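Local structure of glycerol dehydratase (Clostridium butyricum, 1R9D) at residues V162-V167 with G280-P285; A272-E277 with P520-M525; N319-V324 with Y336-N341. The protein is a B12-independent glycerol dehydratase, probably acting as a glycyl-radical lyase that removes water from glycerol to give 3-hydroxypropionaldehyde. All coordinates share one frame; numbering follows the deposited sequence.

Contact 1: V162-V167 with G280-P285. With GOL (glycerol), chain C.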
ATOM      1  N   VAL A 162      -2.524 -16.559  -8.404  1.00 23.60           N
ATOM      2  CA  VAL A 162      -3.003 -16.187  -9.732  1.00 22.57           C
ATOM      3  C   VAL A 162      -2.458 -17.100 -10.833  1.00 22.49           C
ATOM      4  O   VAL A 162      -3.201 -17.889 -11.423  1.00 22.51           O
ATOM      5  CB  VAL A 162      -2.626 -14.720 -10.051  1.00 22.25           C
ATOM      6  CG1 VAL A 162      -3.079 -14.349 -11.473  1.00 22.35           C
ATOM      7  CG2 VAL A 162      -3.261 -13.797  -9.022  1.00 23.84           C
ATOM      8  N   GLY A 163      -1.161 -17.007 -11.103  1.00 22.16           N
ATOM      9  CA  GLY A 163      -0.581 -17.830 -12.148  1.00 22.59           C
ATOM     10  C   GLY A 163      -1.062 -17.369 -13.515  1.00 23.01           C
ATOM     11  O   GLY A 163      -1.022 -16.172 -13.813  1.00 22.81           O
ATOM     12  N   HIS A 164      -1.508 -18.317 -14.339  1.00 22.60           N
ATOM     13  CA  HIS A 164      -2.001 -18.037 -15.695  1.00 23.09           C
ATOM     14  C   HIS A 164      -1.040 -17.151 -16.459  1.00 23.40           C
ATOM     15  O   HIS A 164      -1.371 -16.027 -16.862  1.00 22.99           O
ATOM     16  CB  HIS A 164      -3.387 -17.394 -15.633  1.00 22.53           C
ATOM     17  CG  HIS A 164      -4.444 -18.330 -15.144  1.00 24.13           C
ATOM     18  ND1 HIS A 164      -4.471 -18.807 -13.850  1.00 24.68           N
ATOM     19  CD2 HIS A 164      -5.449 -18.959 -15.799  1.00 23.77           C
ATOM     20  CE1 HIS A 164      -5.444 -19.694 -13.732  1.00 23.98           C
ATOM     21  NE2 HIS A 164      -6.052 -19.803 -14.899  1.00 24.06           N
ATOM     22  N   VAL A 165       0.149 -17.685 -16.692  1.00 22.16           N
ATOM     23  CA  VAL A 165       1.186 -16.922 -17.355  1.00 22.98           C
ATOM     24  C   VAL A 165       2.253 -17.820 -17.964  1.00 22.71           C
ATOM     25  O   VAL A 165       2.486 -18.935 -17.495  1.00 22.31           O
ATOM     26  CB  VAL A 165       1.845 -15.973 -16.311  1.00 23.16           C
ATOM     27  CG1 VAL A 165       2.419 -16.807 -15.168  1.00 24.40           C
ATOM     28  CG2 VAL A 165       2.939 -15.127 -16.947  1.00 24.54           C
ATOM     29  N   SER A 166       2.866 -17.341 -19.039  1.00 23.23           N
ATOM     30  CA  SER A 166       3.969 -18.043 -19.673  1.00 24.65           C
ATOM     31  C   SER A 166       5.101 -17.021 -19.602  1.00 24.95           C
ATOM     32  O   SER A 166       5.075 -16.012 -20.310  1.00 24.86           O
ATOM     33  CB  SER A 166       3.662 -18.384 -21.130  1.00 25.89           C
ATOM     34  OG  SER A 166       4.754 -19.084 -21.708  1.00 27.33           O
ATOM     35  N   VAL A 167       6.071 -17.265 -18.722  1.00 24.41           N
ATOM     36  CA  VAL A 167       7.187 -16.343 -18.560  1.00 23.79           C
ATOM     37  C   VAL A 167       8.157 -16.404 -19.729  1.00 23.94           C
ATOM     38  O   VAL A 167       8.012 -17.228 -20.631  1.00 22.83           O
ATOM     39  CB  VAL A 167       7.959 -16.614 -17.248  1.00 24.08           C
ATOM     40  CG1 VAL A 167       7.006 -16.543 -16.067  1.00 24.68           C
ATOM     41  CG2 VAL A 167       8.648 -17.974 -17.309  1.00 23.34           C
ATOM     42  N   GLY A 280      -0.632 -20.405  -8.089  1.00 23.48           N
ATOM     43  CA  GLY A 280      -1.578 -20.106  -9.148  1.00 22.74           C
ATOM     44  C   GLY A 280      -1.285 -21.165 -10.197  1.00 24.17           C
ATOM     45  O   GLY A 280      -0.115 -21.509 -10.405  1.00 24.02           O
ATOM     46  N   HIS A 281      -2.313 -21.717 -10.841  1.00 23.13           N
ATOM     47  CA  HIS A 281      -2.051 -22.734 -11.849  1.00 24.11           C
ATOM     48  C   HIS A 281      -1.992 -22.148 -13.257  1.00 23.78           C
ATOM     49  O   HIS A 281      -1.901 -20.932 -13.428  1.00 23.95           O
ATOM     50  CB  HIS A 281      -3.068 -23.891 -11.764  1.00 24.05           C
ATOM     51  CG  HIS A 281      -4.499 -23.477 -11.915  1.00 25.10           C
ATOM     52  ND1 HIS A 281      -5.385 -23.470 -10.860  1.00 24.33           N
ATOM     53  CD2 HIS A 281      -5.206 -23.088 -13.004  1.00 23.49           C
ATOM     54  CE1 HIS A 281      -6.577 -23.097 -11.291  1.00 26.12           C
ATOM     55  NE2 HIS A 281      -6.494 -22.859 -12.589  1.00 23.43           N
ATOM     56  N   SER A 282      -2.037 -23.012 -14.260  1.00 23.63           N
ATOM     57  CA  SER A 282      -1.938 -22.577 -15.645  1.00 23.47           C
ATOM     58  C   SER A 282      -0.596 -21.899 -15.912  1.00 23.80           C
ATOM     59  O   SER A 282      -0.511 -20.923 -16.657  1.00 22.24           O
ATOM     60  CB  SER A 282      -3.103 -21.654 -16.015  1.00 23.69           C
ATOM     61  OG  SER A 282      -4.301 -22.408 -16.125  1.00 21.57           O
ATOM     62  N   ILE A 283       0.452 -22.406 -15.262  1.00 22.95           N
ATOM     63  CA  ILE A 283       1.801 -21.906 -15.493  1.00 22.79           C
ATOM     64  C   ILE A 283       2.118 -22.664 -16.777  1.00 23.30           C
ATOM     65  O   ILE A 283       2.406 -23.866 -16.755  1.00 24.58           O
ATOM     66  CB  ILE A 283       2.767 -22.321 -14.357  1.00 22.27           C
ATOM     67  CG1 ILE A 283       2.261 -21.763 -13.025  1.00 21.43           C
ATOM     68  CG2 ILE A 283       4.171 -21.798 -14.648  1.00 21.68           C
ATOM     69  CD1 ILE A 283       2.032 -20.239 -13.021  1.00 22.46           C
ATOM     70  N   SER A 284       2.056 -21.954 -17.897  1.00 22.41           N
ATOM     71  CA  SER A 284       2.217 -22.578 -19.201  1.00 22.45           C
ATOM     72  C   SER A 284       3.504 -22.398 -19.976  1.00 21.61           C
ATOM     73  O   SER A 284       3.903 -21.278 -20.291  1.00 20.12           O
ATOM     74  CB  SER A 284       1.047 -22.143 -20.085  1.00 22.83           C
ATOM     75  OG  SER A 284      -0.179 -22.294 -19.388  1.00 23.51           O
ATOM     76  N   PRO A 285       4.162 -23.520 -20.320  1.00 21.70           N
ATOM     77  CA  PRO A 285       5.415 -23.517 -21.078  1.00 21.96           C
ATOM     78  C   PRO A 285       5.250 -22.812 -22.431  1.00 22.92           C
ATOM     79  O   PRO A 285       6.203 -22.267 -22.981  1.00 22.86           O
ATOM     80  CB  PRO A 285       5.718 -25.005 -21.236  1.00 23.26           C
ATOM     81  CG  PRO A 285       5.169 -25.586 -19.961  1.00 22.32           C
ATOM     82  CD  PRO A 285       3.836 -24.879 -19.849  1.00 23.18           C
TER
HETATM   83  C1  GOL C1801      -9.165 -23.877 -15.816  1.00 28.22           C
HETATM   84  O1  GOL C1801     -10.356 -23.122 -15.951  1.00 31.06           O
HETATM   85  C2  GOL C1801      -7.923 -22.981 -15.838  1.00 26.82           C
HETATM   86  O2  GOL C1801      -7.997 -22.005 -14.789  1.00 25.90           O
HETATM   87  C3  GOL C1801      -7.824 -22.280 -17.192  1.00 25.87           C
HETATM   88  O3  GOL C1801      -6.643 -21.499 -17.273  1.00 27.42           O
HETATM   89  O   HOH W   1      -4.737 -20.067 -10.693  1.00 24.68           O
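His164 carries its CG anti to the carbonyl carbon (chi1 -68°), whereas His281 has CG between its backbone N and carbonyl carbon (chi1 58°). The two imidazoles lie side by side and point the same way. Their planes are oblique to each other, and CE1 of His164 comes within 3.5 Å of CD2 of His281. Each ring donates from NE2 to the same hydroxyl of the bound glycerol: His164 NE2 lies 2.9 Å and His281 NE2 2.8 Å from O2, which sits near both ring planes. Ser282, small enough to fit against a ring, sets CB over the centre of one face of His164 in a CH-pi contact and donates from OG to glycerol O3 at 2.8 Å. Behind this first shell, Val162 O accepts from His164 ND1 and so fixes the ring's rotation, while Lys323 bonds to His281 ND1. The segments run nearly parallel, joined by His164 N to His281 O (2.8 Å) and, at the single bridge of Val165 with Ile283, by Ser284 N to Val165 O (3.1 Å). Gly163 and Gly280 suit the closest approach, CA to CA 3.9 Å, because a CB on either would collide with the opposite segment. With Asp447 and Glu435, which also bond glycerol, these groups line part of its pocket, as expected for a glycerol dehydratase of the pyruvate formate-lyase-like fold.

Contact 2: A272-E277 with P520-M525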
ATOM      1  N   ALA A 272       9.712 -25.039 -12.004  1.00 26.06           N
ATOM      2  CA  ALA A 272       9.498 -25.520 -10.646  1.00 25.56           C
ATOM      3  C   ALA A 272       9.462 -24.415  -9.594  1.00 25.23           C
ATOM      4  O   ALA A 272       8.555 -24.373  -8.767  1.00 24.92           O
ATOM      5  CB  ALA A 272      10.575 -26.554 -10.283  1.00 26.73           C
ATOM      6  N   ILE A 273      10.441 -23.517  -9.623  1.00 25.00           N
ATOM      7  CA  ILE A 273      10.499 -22.448  -8.636  1.00 24.84           C
ATOM      8  C   ILE A 273       9.291 -21.512  -8.712  1.00 24.87           C
ATOM      9  O   ILE A 273       8.855 -20.977  -7.697  1.00 24.52           O
ATOM     10  CB  ILE A 273      11.826 -21.663  -8.759  1.00 25.46           C
ATOM     11  CG1 ILE A 273      13.002 -22.628  -8.541  1.00 26.03           C
ATOM     12  CG2 ILE A 273      11.874 -20.548  -7.722  1.00 25.60           C
ATOM     13  CD1 ILE A 273      14.360 -22.046  -8.840  1.00 26.25           C
ATOM     14  N   ILE A 274       8.735 -21.324  -9.905  1.00 24.80           N
ATOM     15  CA  ILE A 274       7.551 -20.479 -10.030  1.00 23.66           C
ATOM     16  C   ILE A 274       6.452 -21.084  -9.156  1.00 23.56           C
ATOM     17  O   ILE A 274       5.733 -20.370  -8.450  1.00 22.29           O
ATOM     18  CB  ILE A 274       7.048 -20.418 -11.491  1.00 24.60           C
ATOM     19  CG1 ILE A 274       8.013 -19.588 -12.340  1.00 24.42           C
ATOM     20  CG2 ILE A 274       5.649 -19.819 -11.535  1.00 23.29           C
ATOM     21  CD1 ILE A 274       7.661 -19.527 -13.812  1.00 25.94           C
ATOM     22  N   ASN A 275       6.354 -22.412  -9.203  1.00 24.03           N
ATOM     23  CA  ASN A 275       5.363 -23.176  -8.451  1.00 24.52           C
ATOM     24  C   ASN A 275       5.630 -23.264  -6.947  1.00 25.33           C
ATOM     25  O   ASN A 275       4.823 -23.821  -6.196  1.00 24.89           O
ATOM     26  CB  ASN A 275       5.250 -24.584  -9.051  1.00 25.40           C
ATOM     27  CG  ASN A 275       4.432 -24.608 -10.334  1.00 26.04           C
ATOM     28  OD1 ASN A 275       3.211 -24.722 -10.292  1.00 27.83           O
ATOM     29  ND2 ASN A 275       5.102 -24.484 -11.475  1.00 25.54           N
ATOM     30  N   ILE A 276       6.767 -22.731  -6.510  1.00 26.28           N
ATOM     31  CA  ILE A 276       7.106 -22.717  -5.090  1.00 26.38           C
ATOM     32  C   ILE A 276       6.739 -21.334  -4.542  1.00 24.82           C
ATOM     33  O   ILE A 276       6.254 -21.200  -3.424  1.00 23.81           O
ATOM     34  CB  ILE A 276       8.612 -22.992  -4.862  1.00 26.80           C
ATOM     35  CG1 ILE A 276       8.954 -24.401  -5.351  1.00 27.85           C
ATOM     36  CG2 ILE A 276       8.952 -22.843  -3.379  1.00 27.84           C
ATOM     37  CD1 ILE A 276      10.418 -24.785  -5.177  1.00 28.38           C
ATOM     38  N   GLU A 277       6.949 -20.305  -5.355  1.00 25.40           N
ATOM     39  CA  GLU A 277       6.621 -18.948  -4.940  1.00 25.64           C
ATOM     40  C   GLU A 277       5.112 -18.775  -4.783  1.00 25.23           C
ATOM     41  O   GLU A 277       4.644 -18.143  -3.836  1.00 25.19           O
ATOM     42  CB  GLU A 277       7.153 -17.932  -5.959  1.00 26.20           C
ATOM     43  CG  GLU A 277       6.759 -16.494  -5.644  1.00 27.95           C
ATOM     44  CD  GLU A 277       7.380 -15.486  -6.603  1.00 30.46           C
ATOM     45  OE1 GLU A 277       7.173 -15.622  -7.828  1.00 29.80           O
ATOM     46  OE2 GLU A 277       8.071 -14.555  -6.127  1.00 30.15           O
ATOM     47  N   PRO A 520       8.111 -11.120  -6.598  1.00 26.51           N
ATOM     48  CA  PRO A 520       9.440 -10.738  -7.095  1.00 27.44           C
ATOM     49  C   PRO A 520      10.029 -11.676  -8.150  1.00 27.32           C
ATOM     50  O   PRO A 520      10.480 -11.228  -9.204  1.00 27.86           O
ATOM     51  CB  PRO A 520      10.305 -10.725  -5.826  1.00 28.77           C
ATOM     52  CG  PRO A 520       9.325 -10.589  -4.712  1.00 29.94           C
ATOM     53  CD  PRO A 520       8.167 -11.425  -5.159  1.00 28.35           C
ATOM     54  N   PHE A 521      10.031 -12.976  -7.867  1.00 26.33           N
ATOM     55  CA  PHE A 521      10.613 -13.936  -8.801  1.00 26.34           C
ATOM     56  C   PHE A 521       9.884 -14.002 -10.145  1.00 26.20           C
ATOM     57  O   PHE A 521      10.493 -13.833 -11.203  1.00 25.94           O
ATOM     58  CB  PHE A 521      10.669 -15.331  -8.164  1.00 27.55           C
ATOM     59  CG  PHE A 521      11.371 -16.356  -9.013  1.00 29.07           C
ATOM     60  CD1 PHE A 521      10.651 -17.353  -9.665  1.00 29.76           C
ATOM     61  CD2 PHE A 521      12.751 -16.308  -9.184  1.00 29.24           C
ATOM     62  CE1 PHE A 521      11.293 -18.290 -10.479  1.00 30.29           C
ATOM     63  CE2 PHE A 521      13.407 -17.237  -9.994  1.00 30.52           C
ATOM     64  CZ  PHE A 521      12.677 -18.232 -10.644  1.00 30.69           C
ATOM     65  N   LEU A 522       8.580 -14.244 -10.101  1.00 25.80           N
ATOM     66  CA  LEU A 522       7.792 -14.330 -11.325  1.00 25.18           C
ATOM     67  C   LEU A 522       7.901 -13.046 -12.155  1.00 25.04           C
ATOM     68  O   LEU A 522       8.093 -13.091 -13.371  1.00 24.60           O
ATOM     69  CB  LEU A 522       6.324 -14.588 -10.980  1.00 25.64           C
ATOM     70  CG  LEU A 522       5.403 -14.817 -12.182  1.00 26.04           C
ATOM     71  CD1 LEU A 522       5.724 -16.166 -12.807  1.00 26.36           C
ATOM     72  CD2 LEU A 522       3.943 -14.765 -11.742  1.00 27.56           C
ATOM     73  N   SER A 523       7.788 -11.901 -11.488  1.00 25.58           N
ATOM     74  CA  SER A 523       7.843 -10.612 -12.172  1.00 25.83           C
ATOM     75  C   SER A 523       9.142 -10.344 -12.920  1.00 26.06           C
ATOM     76  O   SER A 523       9.142  -9.684 -13.962  1.00 25.83           O
ATOM     77  CB  SER A 523       7.593  -9.478 -11.172  1.00 26.37           C
ATOM     78  OG  SER A 523       6.299  -9.575 -10.599  1.00 27.98           O
ATOM     79  N   SER A 524      10.249 -10.860 -12.398  1.00 26.86           N
ATOM     80  CA  SER A 524      11.548 -10.639 -13.019  1.00 26.56           C
ATOM     81  C   SER A 524      11.655 -11.254 -14.407  1.00 27.25           C
ATOM     82  O   SER A 524      12.518 -10.869 -15.193  1.00 27.57           O
ATOM     83  CB  SER A 524      12.663 -11.191 -12.121  1.00 26.59           C
ATOM     84  OG  SER A 524      12.622 -12.609 -12.057  1.00 28.62           O
ATOM     85  N   MET A 525      10.774 -12.203 -14.710  1.00 26.06           N
ATOM     86  CA  MET A 525      10.805 -12.880 -15.999  1.00 25.86           C
ATOM     87  C   MET A 525       9.720 -12.449 -16.988  1.00 25.50           C
ATOM     88  O   MET A 525       9.456 -13.152 -17.963  1.00 25.39           O
ATOM     89  CB  MET A 525      10.742 -14.395 -15.780  1.00 27.17           C
ATOM     90  CG  MET A 525      11.909 -14.919 -14.954  1.00 27.87           C
ATOM     91  SD  MET A 525      11.810 -16.687 -14.639  1.00 29.32           S
ATOM     92  CE  MET A 525      10.566 -16.724 -13.395  1.00 26.66           C
TER
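Glu277 makes the polar and closest-packed part of this helix pair. Its CG stands anti to the backbone N (chi1 176°) and its extended chain carries the carboxylate to the start of helix 520-524. There OE1 accepts from Leu522 N at 3.0 Å through its syn lone pair, and OE2 takes Phe521 N at 3.1 Å, also on the syn side. A carboxylate suits this place because amide N-H groups of a first helical turn need acceptors, and the helix end would probably favour its negative charge. Pro520, which has no N-H to offer, brings CD within 3.3 Å of OE2. One helical turn before Glu277, CG2 of Ile273 lies over one face of the Phe521 ring, 3.6 Å from CE1 and offset toward the rim. The Ile274 side is looser and apolar: CG2 meets Leu522 CD1 at 3.9 Å and CG1 meets the Met525 methyl CE at 4.0 Å. Even there the residues are buried. The segment axes of 272-277 and 520-524 come within 9.6 Å and cross at -139°, among other helices: 197-230 touches Ile273 and Pro520, 47-61 backs Pro520 and Phe521, and 169-190 packs on Phe521 and Met525.

Contact 3: N319-V324 with Y336-N341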
ATOM      1  N   ASN A 319       3.958 -33.741 -14.537  1.00 25.66           N
ATOM      2  CA  ASN A 319       2.866 -34.488 -13.915  1.00 26.07           C
ATOM      3  C   ASN A 319       3.122 -34.671 -12.419  1.00 27.93           C
ATOM      4  O   ASN A 319       2.284 -35.203 -11.689  1.00 27.55           O
ATOM      5  CB  ASN A 319       2.724 -35.862 -14.578  1.00 25.20           C
ATOM      6  CG  ASN A 319       2.010 -35.799 -15.914  1.00 24.45           C
ATOM      7  OD1 ASN A 319       0.783 -35.770 -15.972  1.00 24.63           O
ATOM      8  ND2 ASN A 319       2.776 -35.768 -16.993  1.00 23.05           N
ATOM      9  N   ASP A 320       4.281 -34.212 -11.964  1.00 29.20           N
ATOM     10  CA  ASP A 320       4.650 -34.354 -10.559  1.00 30.42           C
ATOM     11  C   ASP A 320       4.015 -33.281  -9.679  1.00 30.41           C
ATOM     12  O   ASP A 320       3.787 -33.493  -8.488  1.00 29.98           O
ATOM     13  CB  ASP A 320       6.170 -34.294 -10.416  1.00 32.23           C
ATOM     14  CG  ASP A 320       6.650 -34.888  -9.110  1.00 34.82           C
ATOM     15  OD1 ASP A 320       7.780 -34.555  -8.678  1.00 37.22           O
ATOM     16  OD2 ASP A 320       5.900 -35.696  -8.522  1.00 34.56           O
ATOM     17  N   ILE A 321       3.725 -32.127 -10.273  1.00 29.62           N
ATOM     18  CA  ILE A 321       3.128 -31.018  -9.542  1.00 28.90           C
ATOM     19  C   ILE A 321       1.629 -31.211  -9.319  1.00 28.67           C
ATOM     20  O   ILE A 321       0.916 -31.661 -10.215  1.00 29.01           O
ATOM     21  CB  ILE A 321       3.363 -29.688 -10.301  1.00 30.00           C
ATOM     22  CG1 ILE A 321       4.868 -29.489 -10.514  1.00 30.36           C
ATOM     23  CG2 ILE A 321       2.757 -28.519  -9.529  1.00 29.17           C
ATOM     24  CD1 ILE A 321       5.238 -28.215 -11.252  1.00 29.98           C
ATOM     25  N   ASN A 322       1.159 -30.889  -8.117  1.00 27.64           N
ATOM     26  CA  ASN A 322      -0.258 -31.004  -7.797  1.00 28.11           C
ATOM     27  C   ASN A 322      -0.651 -29.827  -6.915  1.00 27.40           C
ATOM     28  O   ASN A 322       0.217 -29.112  -6.406  1.00 28.58           O
ATOM     29  CB  ASN A 322      -0.566 -32.322  -7.082  1.00 28.98           C
ATOM     30  CG  ASN A 322      -1.995 -32.798  -7.322  1.00 30.38           C
ATOM     31  OD1 ASN A 322      -2.882 -32.007  -7.656  1.00 29.26           O
ATOM     32  ND2 ASN A 322      -2.228 -34.095  -7.134  1.00 28.37           N
ATOM     33  N   LYS A 323      -1.953 -29.644  -6.719  1.00 26.11           N
ATOM     34  CA  LYS A 323      -2.473 -28.524  -5.942  1.00 25.80           C
ATOM     35  C   LYS A 323      -3.797 -28.855  -5.267  1.00 26.41           C
ATOM     36  O   LYS A 323      -4.800 -29.075  -5.939  1.00 27.04           O
ATOM     37  CB  LYS A 323      -2.658 -27.321  -6.880  1.00 24.16           C
ATOM     38  CG  LYS A 323      -3.431 -26.133  -6.309  1.00 24.50           C
ATOM     39  CD  LYS A 323      -3.596 -25.055  -7.388  1.00 23.80           C
ATOM     40  CE  LYS A 323      -4.341 -23.834  -6.887  1.00 23.52           C
ATOM     41  NZ  LYS A 323      -4.436 -22.802  -7.967  1.00 24.09           N
ATOM     42  N   VAL A 324      -3.809 -28.883  -3.936  1.00 26.68           N
ATOM     43  CA  VAL A 324      -5.036 -29.173  -3.206  1.00 26.68           C
ATOM     44  C   VAL A 324      -5.920 -27.918  -3.164  1.00 27.68           C
ATOM     45  O   VAL A 324      -5.423 -26.798  -3.004  1.00 27.64           O
ATOM     46  CB  VAL A 324      -4.729 -29.657  -1.761  1.00 27.30           C
ATOM     47  CG1 VAL A 324      -4.061 -28.544  -0.960  1.00 26.22           C
ATOM     48  CG2 VAL A 324      -6.008 -30.120  -1.087  1.00 26.21           C
ATOM     49  N   TYR A 336      -7.182 -33.457 -10.402  1.00 26.73           N
ATOM     50  CA  TYR A 336      -5.812 -33.041 -10.079  1.00 26.51           C
ATOM     51  C   TYR A 336      -5.163 -32.221 -11.199  1.00 25.76           C
ATOM     52  O   TYR A 336      -3.989 -32.421 -11.506  1.00 26.76           O
ATOM     53  CB  TYR A 336      -4.925 -34.266  -9.849  1.00 26.80           C
ATOM     54  CG  TYR A 336      -5.355 -35.213  -8.752  1.00 27.71           C
ATOM     55  CD1 TYR A 336      -5.453 -36.582  -9.001  1.00 27.88           C
ATOM     56  CD2 TYR A 336      -5.589 -34.761  -7.452  1.00 27.82           C
ATOM     57  CE1 TYR A 336      -5.766 -37.483  -7.982  1.00 29.12           C
ATOM     58  CE2 TYR A 336      -5.904 -35.660  -6.423  1.00 29.07           C
ATOM     59  CZ  TYR A 336      -5.988 -37.018  -6.701  1.00 29.24           C
ATOM     60  OH  TYR A 336      -6.281 -37.921  -5.695  1.00 30.91           O
ATOM     61  N   PRO A 337      -5.904 -31.279 -11.811  1.00 25.29           N
ATOM     62  CA  PRO A 337      -5.351 -30.468 -12.903  1.00 24.20           C
ATOM     63  C   PRO A 337      -4.465 -29.270 -12.547  1.00 23.37           C
ATOM     64  O   PRO A 337      -4.735 -28.554 -11.586  1.00 24.17           O
ATOM     65  CB  PRO A 337      -6.605 -30.020 -13.644  1.00 23.38           C
ATOM     66  CG  PRO A 337      -7.534 -29.738 -12.503  1.00 24.00           C
ATOM     67  CD  PRO A 337      -7.324 -30.948 -11.589  1.00 25.32           C
ATOM     68  N   MET A 338      -3.417 -29.063 -13.345  1.00 22.70           N
ATOM     69  CA  MET A 338      -2.508 -27.928 -13.175  1.00 24.29           C
ATOM     70  C   MET A 338      -2.594 -27.025 -14.404  1.00 23.02           C
ATOM     71  O   MET A 338      -2.121 -25.887 -14.382  1.00 24.22           O
ATOM     72  CB  MET A 338      -1.060 -28.389 -12.978  1.00 24.24           C
ATOM     73  CG  MET A 338      -0.793 -29.020 -11.612  1.00 25.02           C
ATOM     74  SD  MET A 338      -1.430 -28.060 -10.231  1.00 27.11           S
ATOM     75  CE  MET A 338      -0.458 -26.540 -10.356  1.00 27.28           C
ATOM     76  N   TYR A 339      -3.186 -27.550 -15.474  1.00 23.48           N
ATOM     77  CA  TYR A 339      -3.370 -26.803 -16.726  1.00 23.47           C
ATOM     78  C   TYR A 339      -2.114 -26.154 -17.316  1.00 23.47           C
ATOM     79  O   TYR A 339      -2.142 -24.988 -17.709  1.00 23.42           O
ATOM     80  CB  TYR A 339      -4.428 -25.712 -16.529  1.00 22.91           C
ATOM     81  CG  TYR A 339      -5.716 -26.182 -15.890  1.00 24.05           C
ATOM     82  CD1 TYR A 339      -5.898 -26.113 -14.508  1.00 23.29           C
ATOM     83  CD2 TYR A 339      -6.754 -26.701 -16.666  1.00 23.79           C
ATOM     84  CE1 TYR A 339      -7.079 -26.544 -13.915  1.00 25.02           C
ATOM     85  CE2 TYR A 339      -7.940 -27.139 -16.082  1.00 23.82           C
ATOM     86  CZ  TYR A 339      -8.098 -27.058 -14.711  1.00 24.79           C
ATOM     87  OH  TYR A 339      -9.269 -27.494 -14.131  1.00 24.81           O
ATOM     88  N   GLN A 340      -1.021 -26.903 -17.400  1.00 23.32           N
ATOM     89  CA  GLN A 340       0.222 -26.370 -17.950  1.00 23.68           C
ATOM     90  C   GLN A 340       0.217 -26.573 -19.465  1.00 24.25           C
ATOM     91  O   GLN A 340       0.639 -27.619 -19.970  1.00 24.32           O
ATOM     92  CB  GLN A 340       1.410 -27.089 -17.306  1.00 24.01           C
ATOM     93  CG  GLN A 340       1.382 -26.999 -15.785  1.00 21.66           C
ATOM     94  CD  GLN A 340       2.247 -28.047 -15.114  1.00 24.17           C
ATOM     95  OE1 GLN A 340       3.263 -27.730 -14.491  1.00 23.79           O
ATOM     96  NE2 GLN A 340       1.846 -29.307 -15.240  1.00 22.26           N
ATOM     97  N   ASN A 341      -0.258 -25.566 -20.194  1.00 23.64           N
ATOM     98  CA  ASN A 341      -0.348 -25.675 -21.638  1.00 23.98           C
ATOM     99  C   ASN A 341       0.980 -25.475 -22.351  1.00 23.94           C
ATOM    100  O   ASN A 341       1.701 -24.504 -22.107  1.00 25.11           O
ATOM    101  CB  ASN A 341      -1.391 -24.683 -22.181  1.00 22.65           C
ATOM    102  CG  ASN A 341      -1.964 -25.117 -23.523  1.00 21.35           C
ATOM    103  OD1 ASN A 341      -1.253 -25.184 -24.520  1.00 21.75           O
ATOM    104  ND2 ASN A 341      -3.254 -25.433 -23.543  1.00 22.86           N
TER
HETATM  105  O   HOH W   2      -1.532 -33.177 -10.359  1.00 27.24           O
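Met338 packs against 321-323, meeting three successive residues. Its CG lies 3.4 Å from Ile321 O, and its CE 3.9 Å from Ile321 CG2. Met338 SD is 3.6 Å from Lys323 CB and 3.8 Å from Asn322 C. An unbranched, flexible methionine suits this place: chi2 (-48°) turns SD toward Lys323 CB and chi3 (-64°) turns CE toward Ile321 CG2. Beside it the amide of Asn322 stands almost perpendicular to the Tyr336 ring, with Asn322 ND2 3.4 Å from Tyr336 CD2, while its OD1 accepts from Lys323 N in the next residue. On the other side of Met338, CD1 of Ile321 lies 3.8 Å from Gln340 OE1. A water donates both to Ile321 O and to Tyr336 O, giving both carbonyls a donor and tying the segments together where their backbones do not pair directly.

The two segments flank the short helix 329-332 in the connection from helix 304-317 to strand 341-344, an outermost strand, within this chain, of one five-stranded sheet; two such sheets are consistent with the barrel of glycyl-radical enzymes. Farther out, the Gln340 amide is positioned by His271, which bonds OE1, and by Leu318 O and Gln373, which accept from NE2. Tyr336 is held from its OH by Ala108 O and from its N by Asp107, and the extended chain of Lys323 ends in a bond from NZ to Asn279 O.

How the contacts relate
Contact 1 lies between the other two, its centre about 10 Å from that of contact 2 and about 11 Å from that of contact 3; contacts 2 and 3 are about 16 Å apart, centre to centre. Helix 260-277 links all three: it carries 272-277, leads into 280-285, and presents Asn275 to Ile321 and Met338. Val167 of contact 1 packs on Leu522 and Ile274 of contact 2, while the backbones of Ser282 and Met338 bond contact 1 to contact 3. Along the chain, contacts 1 and 2 interleave, and both segments of contact 3 fall between 272-277 and 520-525. The glycerol-binding loops of contact 1 thus lie between a helix pair and the loop that leads into strand 341-344.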